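Local coordinates for probable signal peptide protein (Ralstonia solanacearum, PDB 2QGU) that binds a phospholipid, held here as phosphatidylethanolamine, and probably carries phospholipids across the periplasm between the two membranes, at residues A44-D49 / F61-Q66; G55-V60 / T108-L113. The protein carries 13 engineered substitutions. All coordinates share one frame; numbering follows the deposited sequence.

Contact 1 of 2, residues A44-D49 / F61-Q66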
# COMPACT_ATOMS: atom_id res chain seq x y z
N ALA A 44 12.92 3.52 -10.34
CA ALA A 44 13.50 4.28 -11.46
C ALA A 44 12.93 5.70 -11.53
O ALA A 44 13.67 6.65 -11.78
CB ALA A 44 13.27 3.57 -12.77
N THR A 45 11.63 5.83 -11.30
CA THR A 45 10.98 7.14 -11.32
C THR A 45 11.53 8.06 -10.23
O THR A 45 11.88 9.21 -10.51
CB THR A 45 9.44 7.00 -11.21
OG1 THR A 45 8.96 6.15 -12.26
CG2 THR A 45 8.76 8.37 -11.32
N ILE A 46 11.65 7.55 -9.01
CA ILE A 46 12.23 8.33 -7.91
C ILE A 46 13.66 8.75 -8.23
O ILE A 46 14.03 9.92 -8.06
CB ILE A 46 12.19 7.55 -6.56
CG1 ILE A 46 10.75 7.24 -6.15
CG2 ILE A 46 12.90 8.36 -5.47
CD1 ILE A 46 10.63 6.21 -5.03
N LYS A 47 14.48 7.81 -8.71
CA LYS A 47 15.89 8.10 -8.98
C LYS A 47 16.07 9.16 -10.08
O LYS A 47 17.06 9.90 -10.08
CB LYS A 47 16.64 6.81 -9.32
CG LYS A 47 16.82 5.87 -8.12
CD LYS A 47 17.39 4.53 -8.54
CE LYS A 47 17.26 3.50 -7.42
NZ LYS A 47 17.74 2.17 -7.88
N GLY A 48 15.09 9.25 -10.98
CA GLY A 48 15.13 10.23 -12.07
C GLY A 48 14.52 11.59 -11.78
O GLY A 48 14.58 12.49 -12.63
N ASP A 49 13.95 11.77 -10.59
CA ASP A 49 13.25 13.01 -10.24
C ASP A 49 13.80 13.64 -8.95
O ASP A 49 13.42 13.24 -7.85
CB ASP A 49 11.74 12.75 -10.10
CG ASP A 49 10.92 14.03 -9.87
OD1 ASP A 49 11.50 15.12 -9.72
OD2 ASP A 49 9.67 13.94 -9.85
N PHE A 61 2.39 11.71 -4.27
CA PHE A 61 1.03 11.28 -4.56
C PHE A 61 0.88 10.90 -6.03
O PHE A 61 0.28 9.88 -6.35
CB PHE A 61 0.01 12.37 -4.19
CG PHE A 61 -0.48 12.29 -2.77
CD1 PHE A 61 -1.76 11.84 -2.48
CD2 PHE A 61 0.35 12.68 -1.71
CE1 PHE A 61 -2.22 11.77 -1.17
CE2 PHE A 61 -0.10 12.60 -0.39
CZ PHE A 61 -1.39 12.15 -0.12
N GLN A 62 1.43 11.72 -6.92
CA GLN A 62 1.36 11.46 -8.35
C GLN A 62 2.12 10.18 -8.73
O GLN A 62 1.65 9.40 -9.56
CB GLN A 62 1.82 12.68 -9.15
CG GLN A 62 0.84 13.86 -9.01
CD GLN A 62 1.43 15.20 -9.41
OE1 GLN A 62 2.64 15.38 -9.49
NE2 GLN A 62 0.55 16.18 -9.65
N LEU A 63 3.28 9.96 -8.10
CA LEU A 63 4.04 8.71 -8.25
C LEU A 63 3.20 7.49 -7.91
O LEU A 63 3.17 6.51 -8.66
CB LEU A 63 5.30 8.73 -7.38
CG LEU A 63 6.11 7.44 -7.18
CD1 LEU A 63 6.99 7.14 -8.38
CD2 LEU A 63 6.96 7.52 -5.93
N VAL A 64 2.51 7.56 -6.78
CA VAL A 64 1.67 6.45 -6.33
C VAL A 64 0.51 6.23 -7.30
O VAL A 64 0.25 5.10 -7.71
CB VAL A 64 1.18 6.66 -4.88
CG1 VAL A 64 0.15 5.59 -4.50
CG2 VAL A 64 2.36 6.62 -3.91
N ASP A 65 -0.15 7.31 -7.70
CA ASP A 65 -1.27 7.20 -8.64
C ASP A 65 -0.87 6.63 -9.99
O ASP A 65 -1.61 5.84 -10.58
CB ASP A 65 -1.93 8.56 -8.83
CG ASP A 65 -2.84 8.92 -7.69
OD1 ASP A 65 -3.22 8.01 -6.93
OD2 ASP A 65 -3.18 10.12 -7.56
N GLN A 66 0.30 7.01 -10.48
CA GLN A 66 0.72 6.61 -11.82
C GLN A 66 1.45 5.27 -11.86
O GLN A 66 1.31 4.52 -12.83
CB GLN A 66 1.61 7.69 -12.45
CG GLN A 66 0.91 9.01 -12.70
CD GLN A 66 1.90 10.15 -12.86
OE1 GLN A 66 3.08 9.94 -13.14
NE2 GLN A 66 1.42 11.38 -12.67
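Leu63 reaches across from helix 57-67 to the last turn of helix 31-47 and divides its two methyl groups between two neighbouring residues there. CD1 goes to Thr45, lying 3.6 Å from its CG2, and CD2 goes to Ile46, lying 3.8 Å from its CG1. The fork is carried out from its helix because CG stands anti to the backbone N (chi1 169°).

The two partners take it differently. Leu63 runs alongside Thr45 with the two side chains heading opposite ways, and Leu63 CD1 also lies 3.7 Å from Thr45 CB, resting against the carbon side of the residue. Thr45 has its CG2 anti to its own backbone N, which leaves OG1 anti to the carbonyl carbon; there the hydroxyl hydrogen-bonds to the carbonyl oxygen of Asp41, one turn back in the same helix. A threonine therefore suits this partly exposed border, with its polar atom satisfied locally and its methyl given to the leucine. Ile46 instead lies roughly perpendicular to Leu63, and its CD1 carbon comes 4.0 Å from Leu63 CD2, so two successive carbons of the isoleucine arm lie beside one methyl group.

The contact is small and wholly apolar, with 120 Å² buried over both sides. At the nearest approach the CA atoms of Thr45 and Leu63 are still 7.7 Å apart, a separation the length of the leucine side chain bridges. Leu52 of helix 50-53 touches both Ile46 and Leu63, and Leu113 of helix 91-114 packs on Ile46, extending the apolar cluster. Such interleaving of aliphatic side chains is typical of helix-helix packing in a hydrophobic core, here joining two helices of the MlaC fold close to the phospholipid pocket, to which Val64 belongs.

Contact 2 of 2, residues G55-V60 / T108-L113. Engineered in segment 55-60: Leu57 (natural residue Met). With PEF (di-palmitoyl-3-sn-phosphatidylethanolamine), chain B.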
# COMPACT_ATOMS: atom_id res chain seq x y z
N GLY A 55 11.55 15.93 -1.61
CA GLY A 55 10.42 15.87 -0.66
C GLY A 55 9.13 16.54 -1.10
O GLY A 55 8.29 16.88 -0.25
N ASN A 56 8.95 16.71 -2.41
CA ASN A 56 7.71 17.26 -2.96
C ASN A 56 6.58 16.25 -2.77
O ASN A 56 6.54 15.22 -3.45
CB ASN A 56 7.91 17.63 -4.44
CG ASN A 56 6.68 18.29 -5.07
OD1 ASN A 56 5.55 17.85 -4.88
ND2 ASN A 56 6.93 19.33 -5.86
N LEU A 57 5.67 16.53 -1.84
CA LEU A 57 4.61 15.59 -1.49
C LEU A 57 3.62 15.37 -2.62
O LEU A 57 3.18 14.24 -2.86
CB LEU A 57 3.87 16.03 -0.22
CG LEU A 57 2.80 15.06 0.31
CD1 LEU A 57 3.40 13.73 0.74
CD2 LEU A 57 2.06 15.72 1.46
N GLN A 58 3.26 16.45 -3.32
CA GLN A 58 2.35 16.34 -4.45
C GLN A 58 2.87 15.33 -5.47
O GLN A 58 2.12 14.50 -5.97
CB GLN A 58 2.10 17.70 -5.11
CG GLN A 58 1.13 17.65 -6.30
CD GLN A 58 -0.29 17.28 -5.89
OE1 GLN A 58 -1.12 18.17 -5.66
NE2 GLN A 58 -0.58 15.99 -5.78
N LYS A 59 4.17 15.39 -5.75
CA LYS A 59 4.80 14.46 -6.68
C LYS A 59 4.83 13.02 -6.17
O LYS A 59 4.77 12.09 -6.98
CB LYS A 59 6.19 14.96 -7.08
CG LYS A 59 6.12 16.23 -7.92
CD LYS A 59 7.49 16.74 -8.31
CE LYS A 59 7.37 17.94 -9.24
NZ LYS A 59 6.70 17.61 -10.52
N VAL A 60 4.90 12.83 -4.86
CA VAL A 60 4.83 11.48 -4.28
C VAL A 60 3.42 10.90 -4.49
O VAL A 60 3.28 9.73 -4.86
CB VAL A 60 5.21 11.46 -2.78
CG1 VAL A 60 4.98 10.09 -2.19
CG2 VAL A 60 6.67 11.84 -2.60
N THR A 108 2.51 8.54 5.29
CA THR A 108 3.34 7.76 6.20
C THR A 108 4.66 7.34 5.54
O THR A 108 5.73 7.40 6.17
CB THR A 108 2.57 6.51 6.71
OG1 THR A 108 1.43 6.95 7.46
CG2 THR A 108 3.45 5.65 7.62
N TYR A 109 4.60 6.94 4.27
CA TYR A 109 5.77 6.38 3.60
C TYR A 109 6.44 7.35 2.64
O TYR A 109 7.42 6.98 1.98
CB TYR A 109 5.41 5.05 2.92
CG TYR A 109 5.01 4.01 3.93
CD1 TYR A 109 5.94 3.47 4.82
CD2 TYR A 109 3.69 3.57 4.03
CE1 TYR A 109 5.57 2.53 5.77
CE2 TYR A 109 3.31 2.63 4.97
CZ TYR A 109 4.25 2.11 5.84
OH TYR A 109 3.87 1.18 6.78
N ALA A 110 5.96 8.58 2.58
CA ALA A 110 6.50 9.57 1.65
C ALA A 110 7.99 9.83 1.89
O ALA A 110 8.75 10.00 0.94
CB ALA A 110 5.73 10.87 1.74
N GLY A 111 8.39 9.87 3.16
CA GLY A 111 9.80 10.06 3.51
C GLY A 111 10.69 8.95 3.00
O GLY A 111 11.75 9.20 2.40
N ALA A 112 10.26 7.70 3.22
CA ALA A 112 11.02 6.54 2.78
C ALA A 112 11.18 6.53 1.26
O ALA A 112 12.25 6.21 0.75
CB ALA A 112 10.36 5.25 3.26
N LEU A 113 10.11 6.88 0.55
CA LEU A 113 10.17 6.92 -0.91
C LEU A 113 11.11 8.02 -1.40
O LEU A 113 11.94 7.78 -2.28
CB LEU A 113 8.77 7.09 -1.50
CG LEU A 113 7.86 5.88 -1.30
CD1 LEU A 113 6.43 6.23 -1.67
CD2 LEU A 113 8.36 4.68 -2.10
C2 PEF B . 13.12 2.56 4.84
C1 PEF B . 14.11 2.79 5.99
N PEF B . 15.96 6.99 9.75
C3 PEF B . 13.88 2.39 3.55
C4 PEF B . 14.51 5.31 8.72
C5 PEF B . 14.96 5.94 10.03
C10 PEF B . 11.06 1.67 5.50
C11 PEF B . 10.04 0.54 5.52
C12 PEF B . 9.72 0.10 4.10
C13 PEF B . 8.90 1.18 3.41
C14 PEF B . 8.31 0.69 2.10
C15 PEF B . 7.44 1.78 1.48
C16 PEF B . 6.59 1.21 0.35
C17 PEF B . 5.51 2.20 -0.07
C18 PEF B . 4.25 2.02 0.76
C19 PEF B . 3.00 2.11 -0.11
C20 PEF B . 2.55 3.57 -0.27
C21 PEF B . 1.35 3.67 -1.21
C22 PEF B . 0.07 3.25 -0.49
C23 PEF B . -1.17 3.57 -1.33
C24 PEF B . -1.62 2.36 -2.14
C25 PEF B . -2.45 2.79 -3.35
C30 PEF B . 13.60 1.76 1.32
C31 PEF B . 12.98 1.48 0.10
C32 PEF B . 11.65 1.86 -0.03
C33 PEF B . 11.19 1.76 -1.49
C34 PEF B . 10.33 0.51 -1.76
C35 PEF B . 9.31 0.74 -2.90
C36 PEF B . 8.30 -0.23 -2.87
C37 PEF B . 7.26 0.04 -3.77
C38 PEF B . 6.28 -0.96 -3.70
C39 PEF B . 5.04 -0.64 -4.55
C40 PEF B . 3.88 -1.61 -4.25
C41 PEF B . 3.01 -1.11 -3.08
C42 PEF B . 1.60 -1.73 -3.11
C43 PEF B . 0.91 -1.61 -1.74
C44 PEF B . -0.53 -2.13 -1.80
C45 PEF B . -1.22 -2.01 -0.43
O4 PEF B . 10.72 2.81 5.83
O5 PEF B . 14.78 1.42 1.42
O2 PEF B . 12.33 1.38 5.11
O3 PEF B . 13.00 2.38 2.39
O1P PEF B . 17.07 3.58 6.41
O2P PEF B . 16.19 5.98 6.37
O3P PEF B . 14.64 4.11 5.88
O4P PEF B . 15.55 4.44 8.22
P PEF B . 15.97 4.55 6.66
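Helix-helix packing in the MlaC fold brings the first turn of helix 57-67 against helix 91-114, whose Tyr109 and Ala112 belong to the phospholipid pocket. Ala110 is the meeting point: its CB lies 3.8 Å from Leu57 CD1 and 4.1 Å from Val60 CG1. A methyl group suits this place, since the CA atoms of Val60 and Ala110 are 6.4 Å apart and a small residue lets the helices come close. Leu57, an engineered residue where the natural protein has methionine, extends CG anti to its backbone N (chi1 -175°), which carries CD1 over to the alanine. Val60 turns CG1 also to Leu113 CD1, 4.2 Å away, the two side chains meeting at a slant.

Leu113 serves both sides, for its other methyl, CD2, lies 4.1 Å from C33 of the lipid. Tyr109 sets its ring obliquely to an acyl chain, with CD2 3.7 Å from C18 of the lipid. Helix 57-67 is begun by Asn56, its N-cap, after the Schellman turn at Gly55, where positive phi favours glycine. Asn56 OD1 accepts from Lys59 N at 3.0 Å; the N-H points at the oxygen at 161°, with the donor lying above the carbonyl plane.

In the fold
Helix 57-67 is common to both contacts: Leu57 and Val60 near its start meet helix 91-114 in contact 2, and Leu63, one turn beyond Val60, meets helix 31-47 in contact 1. The two centres are 9 Å apart, and the contacts touch directly where Ile46 CG2 packs 3.4 Å from Leu113 O. Asp49 OD2 also lies 3.9 Å from Lys59 CD. Leu52, already beside contact 1, also touches Val60 of contact 2, so one apolar cluster runs through both. This cluster backs the lipid pocket: segment 108-113 carries Tyr109 and Ala112 and segment 61-66 carries Val64, all of the pocket, while the side chain of Ile46 remains about 6 Å from the bound phosphatidylethanolamine.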